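Local coordinates for putative lipoprotein (Bacteroides fragilis, PDB 3QNK) that probably serves as an outer-membrane lipoprotein of the SusD family, capturing glycans at the cell surface for uptake through a partner transporter, at residues D75-Y80 / P499-E504; M117-M122 / G127-L132. One frame throughout, in Å; residues are numbered along the deposited sequence.

Contact 1 of 2, residues D75-Y80 / P499-E504. With ACT (acetate ion), chain I.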
ATOM      1  N   ASP B  75      -0.008   7.014   4.660  1.00 53.39           N
ATOM      2  CA  ASP B  75      -0.771   6.521   3.504  1.00 52.53           C
ATOM      3  C   ASP B  75      -2.252   6.451   3.788  1.00 53.71           C
ATOM      4  O   ASP B  75      -2.958   5.634   3.168  1.00 53.22           O
ATOM      5  CB  ASP B  75      -0.243   5.138   3.069  1.00 55.62           C
ATOM      6  CG  ASP B  75       1.223   5.134   2.656  1.00 69.96           C
ATOM      7  OD1 ASP B  75       1.560   5.801   1.650  1.00 72.47           O
ATOM      8  OD2 ASP B  75       2.019   4.420   3.299  1.00 79.94           O
ATOM      9  N   VAL B  76      -2.742   7.315   4.720  1.00 48.47           N
ATOM     10  CA  VAL B  76      -4.148   7.286   5.126  1.00 47.78           C
ATOM     11  C   VAL B  76      -5.079   7.661   3.941  1.00 53.73           C
ATOM     12  O   VAL B  76      -6.054   6.952   3.724  1.00 54.00           O
ATOM     13  CB  VAL B  76      -4.426   8.077   6.419  1.00 49.45           C
ATOM     14  CG1 VAL B  76      -5.940   8.277   6.657  1.00 48.70           C
ATOM     15  CG2 VAL B  76      -3.822   7.332   7.606  1.00 48.99           C
ATOM     16  N   TRP B  77      -4.746   8.701   3.159  1.00 51.62           N
ATOM     17  CA  TRP B  77      -5.550   9.097   2.004  1.00 53.46           C
ATOM     18  C   TRP B  77      -5.702   7.916   0.998  1.00 60.08           C
ATOM     19  O   TRP B  77      -6.832   7.544   0.664  1.00 63.32           O
ATOM     20  CB  TRP B  77      -4.930  10.331   1.324  1.00 52.46           C
ATOM     21  CG  TRP B  77      -5.788  10.935   0.248  1.00 53.86           C
ATOM     22  CD1 TRP B  77      -5.956  10.473  -1.021  1.00 57.25           C
ATOM     23  CD2 TRP B  77      -6.552  12.151   0.338  1.00 53.42           C
ATOM     24  NE1 TRP B  77      -6.758  11.334  -1.737  1.00 57.01           N
ATOM     25  CE2 TRP B  77      -7.152  12.363  -0.927  1.00 57.70           C
ATOM     26  CE3 TRP B  77      -6.806  13.073   1.373  1.00 53.53           C
ATOM     27  CZ2 TRP B  77      -8.006  13.445  -1.184  1.00 57.03           C
ATOM     28  CZ3 TRP B  77      -7.651  14.143   1.118  1.00 55.30           C
ATOM     29  CH2 TRP B  77      -8.240  14.324  -0.149  1.00 56.72           C
ATOM     30  N   GLU B  78      -4.587   7.302   0.586  1.00 54.90           N
ATOM     31  CA  GLU B  78      -4.523   6.163  -0.328  1.00 56.05           C
ATOM     32  C   GLU B  78      -5.327   4.940   0.173  1.00 61.92           C
ATOM     33  O   GLU B  78      -6.198   4.419  -0.549  1.00 64.61           O
ATOM     34  CB  GLU B  78      -3.057   5.753  -0.506  1.00 57.91           C
ATOM     35  CG  GLU B  78      -2.801   4.753  -1.624  1.00 77.27           C
ATOM     36  CD  GLU B  78      -1.377   4.253  -1.757  1.00117.08           C
ATOM     37  OE1 GLU B  78      -0.441   4.943  -1.286  1.00118.12           O
ATOM     38  OE2 GLU B  78      -1.196   3.176  -2.371  1.00122.83           O
ATOM     39  N   ASP B  79      -5.028   4.501   1.408  1.00 54.12           N
ATOM     40  CA  ASP B  79      -5.596   3.317   2.013  1.00 52.56           C
ATOM     41  C   ASP B  79      -7.067   3.418   2.404  1.00 55.67           C
ATOM     42  O   ASP B  79      -7.820   2.450   2.236  1.00 59.07           O
ATOM     43  CB  ASP B  79      -4.773   2.943   3.261  1.00 53.87           C
ATOM     44  CG  ASP B  79      -3.329   2.503   3.024  1.00 65.67           C
ATOM     45  OD1 ASP B  79      -2.979   2.189   1.861  1.00 69.38           O
ATOM     46  OD2 ASP B  79      -2.552   2.460   4.006  1.00 72.37           O
ATOM     47  N   TYR B  80      -7.460   4.529   2.977  1.00 49.35           N
ATOM     48  CA  TYR B  80      -8.784   4.682   3.533  1.00 49.52           C
ATOM     49  C   TYR B  80      -9.872   4.874   2.472  1.00 56.29           C
ATOM     50  O   TYR B  80     -11.012   4.496   2.725  1.00 56.48           O
ATOM     51  CB  TYR B  80      -8.774   5.785   4.596  1.00 49.63           C
ATOM     52  CG  TYR B  80      -8.303   5.228   5.920  1.00 50.77           C
ATOM     53  CD1 TYR B  80      -6.981   4.826   6.100  1.00 52.06           C
ATOM     54  CD2 TYR B  80      -9.205   4.942   6.934  1.00 51.83           C
ATOM     55  CE1 TYR B  80      -6.557   4.233   7.288  1.00 51.22           C
ATOM     56  CE2 TYR B  80      -8.798   4.322   8.113  1.00 52.89           C
ATOM     57  CZ  TYR B  80      -7.469   3.987   8.294  1.00 57.66           C
ATOM     58  OH  TYR B  80      -7.074   3.394   9.471  1.00 59.56           O
ATOM     59  N   PRO B 499      -0.575  17.289   5.090  1.00 39.84           N
ATOM     60  CA  PRO B 499      -0.637  17.636   3.646  1.00 39.99           C
ATOM     61  C   PRO B 499      -1.293  16.531   2.831  1.00 47.41           C
ATOM     62  O   PRO B 499      -1.210  15.342   3.178  1.00 47.85           O
ATOM     63  CB  PRO B 499       0.831  17.819   3.233  1.00 40.22           C
ATOM     64  CG  PRO B 499       1.638  17.217   4.265  1.00 42.27           C
ATOM     65  CD  PRO B 499       0.820  17.014   5.512  1.00 39.14           C
ATOM     66  N   VAL B 500      -2.016  16.934   1.800  1.00 44.93           N
ATOM     67  CA  VAL B 500      -2.588  15.986   0.856  1.00 45.43           C
ATOM     68  C   VAL B 500      -1.384  15.551  -0.002  1.00 49.90           C
ATOM     69  O   VAL B 500      -0.596  16.420  -0.414  1.00 47.73           O
ATOM     70  CB  VAL B 500      -3.763  16.592   0.030  1.00 49.08           C
ATOM     71  CG1 VAL B 500      -4.205  15.657  -1.093  1.00 49.43           C
ATOM     72  CG2 VAL B 500      -4.943  16.972   0.924  1.00 48.08           C
ATOM     73  N   PRO B 501      -1.170  14.239  -0.236  1.00 48.64           N
ATOM     74  CA  PRO B 501      -0.019  13.810  -1.064  1.00 49.53           C
ATOM     75  C   PRO B 501       0.043  14.533  -2.418  1.00 54.01           C
ATOM     76  O   PRO B 501      -0.976  14.698  -3.072  1.00 54.15           O
ATOM     77  CB  PRO B 501      -0.273  12.317  -1.227  1.00 50.79           C
ATOM     78  CG  PRO B 501      -0.994  11.964  -0.006  1.00 53.69           C
ATOM     79  CD  PRO B 501      -1.943  13.077   0.218  1.00 49.33           C
ATOM     80  N   HIS B 502       1.222  15.032  -2.778  1.00 52.18           N
ATOM     81  CA  HIS B 502       1.502  15.815  -3.988  1.00 53.82           C
ATOM     82  C   HIS B 502       0.957  15.210  -5.265  1.00 61.34           C
ATOM     83  O   HIS B 502       0.368  15.931  -6.072  1.00 61.67           O
ATOM     84  CB  HIS B 502       3.007  15.995  -4.144  1.00 55.07           C
ATOM     85  CG  HIS B 502       3.410  16.792  -5.349  1.00 60.44           C
ATOM     86  ND1 HIS B 502       3.262  18.172  -5.391  1.00 62.45           N
ATOM     87  CD2 HIS B 502       3.936  16.373  -6.527  1.00 63.16           C
ATOM     88  CE1 HIS B 502       3.756  18.545  -6.553  1.00 62.30           C
ATOM     89  NE2 HIS B 502       4.153  17.496  -7.280  1.00 63.22           N
ATOM     90  N   ASP B 503       1.180  13.901  -5.465  1.00 59.54           N
ATOM     91  CA  ASP B 503       0.772  13.216  -6.688  1.00 60.05           C
ATOM     92  C   ASP B 503      -0.730  13.232  -6.852  1.00 63.20           C
ATOM     93  O   ASP B 503      -1.215  13.260  -7.982  1.00 63.73           O
ATOM     94  CB  ASP B 503       1.323  11.780  -6.719  1.00 61.88           C
ATOM     95  CG  ASP B 503       2.796  11.664  -7.074  1.00 71.92           C
ATOM     96  OD1 ASP B 503       3.417  12.711  -7.410  1.00 71.36           O
ATOM     97  OD2 ASP B 503       3.322  10.524  -7.061  1.00 80.39           O
ATOM     98  N   GLU B 504      -1.461  13.263  -5.726  1.00 57.67           N
ATOM     99  CA  GLU B 504      -2.919  13.309  -5.693  1.00 56.54           C
ATOM    100  C   GLU B 504      -3.418  14.682  -6.185  1.00 58.51           C
ATOM    101  O   GLU B 504      -4.349  14.749  -6.999  1.00 59.80           O
ATOM    102  CB  GLU B 504      -3.403  13.007  -4.279  1.00 56.91           C
ATOM    103  CG  GLU B 504      -4.747  12.320  -4.240  1.00 77.68           C
ATOM    104  CD  GLU B 504      -4.806  10.865  -4.660  1.00111.16           C
ATOM    105  OE1 GLU B 504      -3.736  10.215  -4.733  1.00101.96           O
ATOM    106  OE2 GLU B 504      -5.936  10.366  -4.875  1.00113.92           O
TER
HETATM  107  C   ACT I 607      -9.015   3.294  12.990  1.00 66.09           C
HETATM  108  O   ACT I 607      -8.337   2.785  13.931  1.00 66.66           O
HETATM  109  OXT ACT I 607      -9.004   2.805  11.734  1.00 65.49           O
HETATM  110  CH3 ACT I 607      -9.845   4.465  13.533  1.00 62.54           C
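The first turn of helix 76-93, in the alpha-helical part of this SusD-like fold, docks against the chain's C-terminal region through Trp77, whose indole meets Val500, Pro501 and Glu504 just where helix 502-507 begins. The chain thus closes on itself across more than four hundred residues, and the backbones come nearest at Trp77 and Val500, with CA atoms 7.6 Å apart. Trp77 carries its ring anti to the backbone N (chi1 -172°), which sends the indole out from the helix to its partners. Val500 lays one methyl over a face: CG1 sits 4.2 Å from the centroid of the six-membered ring and almost on its normal, a CH-pi contact. Its other methyl, CG2, reaches CZ3 of Trp77 at 3.9 Å. Nearer the helix backbone, Pro501 brings its ring carbon CD to 4.2 Å from CB of Trp77. Glu504 approaches the pyrrole end of the indole obliquely, with CG 3.4 Å from NE1 of Trp77. The bend of its chain at chi2 (73°) sets where the carboxylate lies, its plane 61° from that of the ring. OE2 of Glu504 forms a salt bridge with Arg507. Around the indole, Tyr81 and Tyr126 add edge-to-face contacts, and the Tyr126 hydroxyl bonds to the backbone N of Trp77. Farther along the helix, Tyr80 takes no part in this join; its OH donates to OXT of an acetate, 3.0 Å away, probably a crystallisation component. The join is therefore mainly apolar: a largely buried indole is held by a methyl over its face and by aliphatic carbons beside it, while the carboxylate of Glu504 is anchored by the neighbouring arginine.

Contact 2 of 2, residues M117-M122 / G127-L132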
HETATM    1  N   MSE B 117     -16.194   5.680  10.782  1.00 53.03           N
HETATM    2  CA  MSE B 117     -14.897   5.479  11.401  1.00 49.74           C
HETATM    3  C   MSE B 117     -13.768   5.695  10.397  1.00 51.99           C
HETATM    4  O   MSE B 117     -12.761   6.307  10.760  1.00 54.62           O
HETATM    5  CB  MSE B 117     -14.825   4.076  12.009  1.00 51.92           C
HETATM    6  CG  MSE B 117     -13.438   3.717  12.482  1.00 57.81           C
HETATM    7 SE   MSE B 117     -13.460   2.181  13.580  0.75 64.76          SE
HETATM    8  CE  MSE B 117     -13.978   3.056  15.241  1.00 61.26           C
ATOM      9  N   PHE B 118     -13.925   5.202   9.165  1.00 46.65           N
ATOM     10  CA  PHE B 118     -12.899   5.322   8.118  1.00 45.97           C
ATOM     11  C   PHE B 118     -12.747   6.760   7.667  1.00 48.72           C
ATOM     12  O   PHE B 118     -11.610   7.224   7.591  1.00 48.29           O
ATOM     13  CB  PHE B 118     -13.184   4.400   6.922  1.00 48.62           C
ATOM     14  CG  PHE B 118     -13.176   2.933   7.264  1.00 52.25           C
ATOM     15  CD1 PHE B 118     -12.285   2.420   8.197  1.00 56.14           C
ATOM     16  CD2 PHE B 118     -14.026   2.050   6.620  1.00 58.32           C
ATOM     17  CE1 PHE B 118     -12.273   1.058   8.510  1.00 58.01           C
ATOM     18  CE2 PHE B 118     -14.015   0.682   6.935  1.00 62.40           C
ATOM     19  CZ  PHE B 118     -13.131   0.197   7.876  1.00 59.55           C
ATOM     20  N   TYR B 119     -13.866   7.480   7.429  1.00 44.71           N
ATOM     21  CA  TYR B 119     -13.832   8.881   7.035  1.00 44.52           C
ATOM     22  C   TYR B 119     -13.285   9.755   8.159  1.00 52.51           C
ATOM     23  O   TYR B 119     -12.539  10.703   7.876  1.00 52.70           O
ATOM     24  CB  TYR B 119     -15.198   9.384   6.607  1.00 47.21           C
ATOM     25  CG  TYR B 119     -15.436   9.313   5.108  1.00 50.98           C
ATOM     26  CD1 TYR B 119     -14.696  10.100   4.224  1.00 52.14           C
ATOM     27  CD2 TYR B 119     -16.443   8.513   4.577  1.00 52.00           C
ATOM     28  CE1 TYR B 119     -14.912  10.039   2.849  1.00 51.22           C
ATOM     29  CE2 TYR B 119     -16.676   8.460   3.206  1.00 52.69           C
ATOM     30  CZ  TYR B 119     -15.895   9.206   2.348  1.00 59.08           C
ATOM     31  OH  TYR B 119     -16.130   9.141   1.005  1.00 67.10           O
ATOM     32  N   PHE B 120     -13.600   9.421   9.434  1.00 50.36           N
ATOM     33  CA  PHE B 120     -13.090  10.187  10.575  1.00 50.09           C
ATOM     34  C   PHE B 120     -11.576  10.109  10.643  1.00 52.11           C
ATOM     35  O   PHE B 120     -10.972  11.122  10.933  1.00 51.37           O
ATOM     36  CB  PHE B 120     -13.710   9.727  11.899  1.00 52.84           C
ATOM     37  CG  PHE B 120     -13.342  10.552  13.120  1.00 53.13           C
ATOM     38  CD1 PHE B 120     -13.382  11.946  13.083  1.00 54.62           C
ATOM     39  CD2 PHE B 120     -13.032   9.933  14.330  1.00 53.25           C
ATOM     40  CE1 PHE B 120     -13.063  12.699  14.225  1.00 54.20           C
ATOM     41  CE2 PHE B 120     -12.737  10.693  15.472  1.00 53.74           C
ATOM     42  CZ  PHE B 120     -12.751  12.062  15.409  1.00 50.64           C
ATOM     43  N   GLU B 121     -10.956   8.952  10.320  1.00 49.05           N
ATOM     44  CA  GLU B 121      -9.488   8.827  10.289  1.00 48.51           C
ATOM     45  C   GLU B 121      -8.856   9.772   9.277  1.00 54.18           C
ATOM     46  O   GLU B 121      -7.762  10.297   9.517  1.00 56.41           O
ATOM     47  CB  GLU B 121      -9.024   7.407   9.979  1.00 50.21           C
ATOM     48  CG  GLU B 121      -8.633   6.630  11.221  1.00 65.57           C
ATOM     49  CD  GLU B 121      -7.658   7.279  12.188  1.00 90.92           C
ATOM     50  OE1 GLU B 121      -6.572   7.696  11.732  1.00 62.32           O
ATOM     51  OE2 GLU B 121      -7.965   7.344  13.402  1.00 96.14           O
HETATM   52  N   MSE B 122      -9.549  10.008   8.161  1.00 48.52           N
HETATM   53  CA  MSE B 122      -9.081  10.914   7.124  1.00 46.46           C
HETATM   54  C   MSE B 122      -9.315  12.358   7.530  1.00 50.95           C
HETATM   55  O   MSE B 122      -8.387  13.164   7.469  1.00 51.85           O
HETATM   56  CB  MSE B 122      -9.779  10.608   5.794  1.00 48.46           C
HETATM   57  CG  MSE B 122      -9.352   9.272   5.199  1.00 54.27           C
HETATM   58 SE   MSE B 122      -9.947   9.096   3.388  0.75 60.13          SE
HETATM   59  CE  MSE B 122     -11.614   8.426   3.709  1.00 57.16           C
ATOM     60  N   GLY B 127      -8.554  17.235   7.145  1.00 46.97           N
ATOM     61  CA  GLY B 127      -9.645  18.190   7.270  1.00 46.47           C
ATOM     62  C   GLY B 127     -10.694  17.793   6.270  1.00 52.25           C
ATOM     63  O   GLY B 127     -11.116  16.629   6.258  1.00 55.50           O
ATOM     64  N   GLY B 128     -11.066  18.698   5.382  1.00 46.32           N
ATOM     65  CA  GLY B 128     -12.008  18.340   4.331  1.00 46.73           C
ATOM     66  C   GLY B 128     -11.415  17.319   3.373  1.00 53.23           C
ATOM     67  O   GLY B 128     -10.228  17.387   3.040  1.00 55.21           O
ATOM     68  N   VAL B 129     -12.205  16.326   2.971  1.00 50.08           N
ATOM     69  CA  VAL B 129     -11.785  15.264   2.030  1.00 49.84           C
ATOM     70  C   VAL B 129     -12.840  15.135   0.886  1.00 57.38           C
ATOM     71  O   VAL B 129     -13.851  15.840   0.893  1.00 57.28           O
ATOM     72  CB  VAL B 129     -11.569  13.891   2.750  1.00 51.36           C
ATOM     73  CG1 VAL B 129     -10.461  13.961   3.787  1.00 49.96           C
ATOM     74  CG2 VAL B 129     -12.872  13.361   3.361  1.00 50.95           C
ATOM     75  N   ILE B 130     -12.622  14.210  -0.062  1.00 54.82           N
ATOM     76  CA  ILE B 130     -13.591  13.932  -1.123  1.00 54.10           C
ATOM     77  C   ILE B 130     -14.656  13.025  -0.527  1.00 57.42           C
ATOM     78  O   ILE B 130     -14.341  11.905  -0.107  1.00 57.11           O
ATOM     79  CB  ILE B 130     -12.936  13.294  -2.385  1.00 56.19           C
ATOM     80  CG1 ILE B 130     -11.876  14.216  -3.018  1.00 54.27           C
ATOM     81  CG2 ILE B 130     -14.032  12.876  -3.380  1.00 57.69           C
ATOM     82  CD1 ILE B 130     -10.919  13.511  -3.801  1.00 51.28           C
ATOM     83  N   LEU B 131     -15.911  13.499  -0.477  1.00 53.35           N
ATOM     84  CA  LEU B 131     -16.991  12.683   0.073  1.00 52.66           C
ATOM     85  C   LEU B 131     -17.594  11.824  -1.027  1.00 57.26           C
ATOM     86  O   LEU B 131     -18.070  12.344  -2.036  1.00 57.42           O
ATOM     87  CB  LEU B 131     -18.065  13.530   0.774  1.00 52.62           C
ATOM     88  CG  LEU B 131     -17.613  14.271   2.032  1.00 56.11           C
ATOM     89  CD1 LEU B 131     -18.703  15.209   2.522  1.00 57.41           C
ATOM     90  CD2 LEU B 131     -17.190  13.309   3.116  1.00 52.77           C
ATOM     91  N   LEU B 132     -17.512  10.501  -0.851  1.00 53.49           N
ATOM     92  CA  LEU B 132     -18.033   9.501  -1.775  1.00 53.77           C
ATOM     93  C   LEU B 132     -19.012   8.576  -1.057  1.00 58.10           C
ATOM     94  O   LEU B 132     -18.669   7.976  -0.036  1.00 57.25           O
ATOM     95  CB  LEU B 132     -16.892   8.679  -2.398  1.00 53.28           C
ATOM     96  CG  LEU B 132     -15.858   9.429  -3.206  1.00 57.13           C
ATOM     97  CD1 LEU B 132     -14.825   8.504  -3.706  1.00 56.58           C
ATOM     98  CD2 LEU B 132     -16.480  10.119  -4.391  1.00 61.39           C
TER
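After helix 101-126 ends, the chain leaves helical geometry at Gly127 with positive phi (90°) and continues as an extended segment across the flank of the helix, its backbone nearest at Met122 and Val129, whose CA atoms lie 7.2 Å apart. Tyr119 points from the helix toward this segment and meets it along the length of its side chain. Near the root of the ring, CG2 of Val129 lies at the edge, 3.8 Å from CD1 of Tyr119. Farther out, CD2 of Leu131 sits over one face of the ring, displaced toward the rim and 4.0 Å from CE1 of Tyr119. At the far end, the backbone N of Leu132 donates to the Tyr119 OH at 2.7 Å, a fairly straight bond (159°) that ties the phenol to the loop backbone. Three residues earlier, the two methyls of Val129 divide their work: with chi1 at -62°, CG1 faces Met122, a selenomethionine, at 4.0 Å from its CB, while CG2 serves Tyr119. Phe155 of helix 149-166 meets the Tyr119 ring edge-to-face, and the Tyr81 hydroxyl of helix 76-93 bonds to the N of Ile130. The arrangement is a helix end followed by a positive-phi glycine, with the next, extended segment packed on the last turns of the helix, within the TPR-like alpha-alpha superhelix of a SusD-family protein.

Contacts 1 and 2 are neighbours, their centres about 11 Å apart, and meet through the packing of helix 76-93 against helix 101-126, successive helices in the chain. Tyr80 is the main intermediary: its CB lies 3.6 Å from CG of Met122, and its CE2 is 3.6 Å from CB of Glu121. Val76 adds its CG1, 3.8 Å from CG of Met122. Tyr81 touches both contacts, meeting Trp77 in the first and Val129 in the second. The 75-80 segment is thus held between the C-terminal region and the helix that carries 117-122. No ligand site has been assigned to either contact; the acetate on Tyr80 probably comes from the crystallisation liquor.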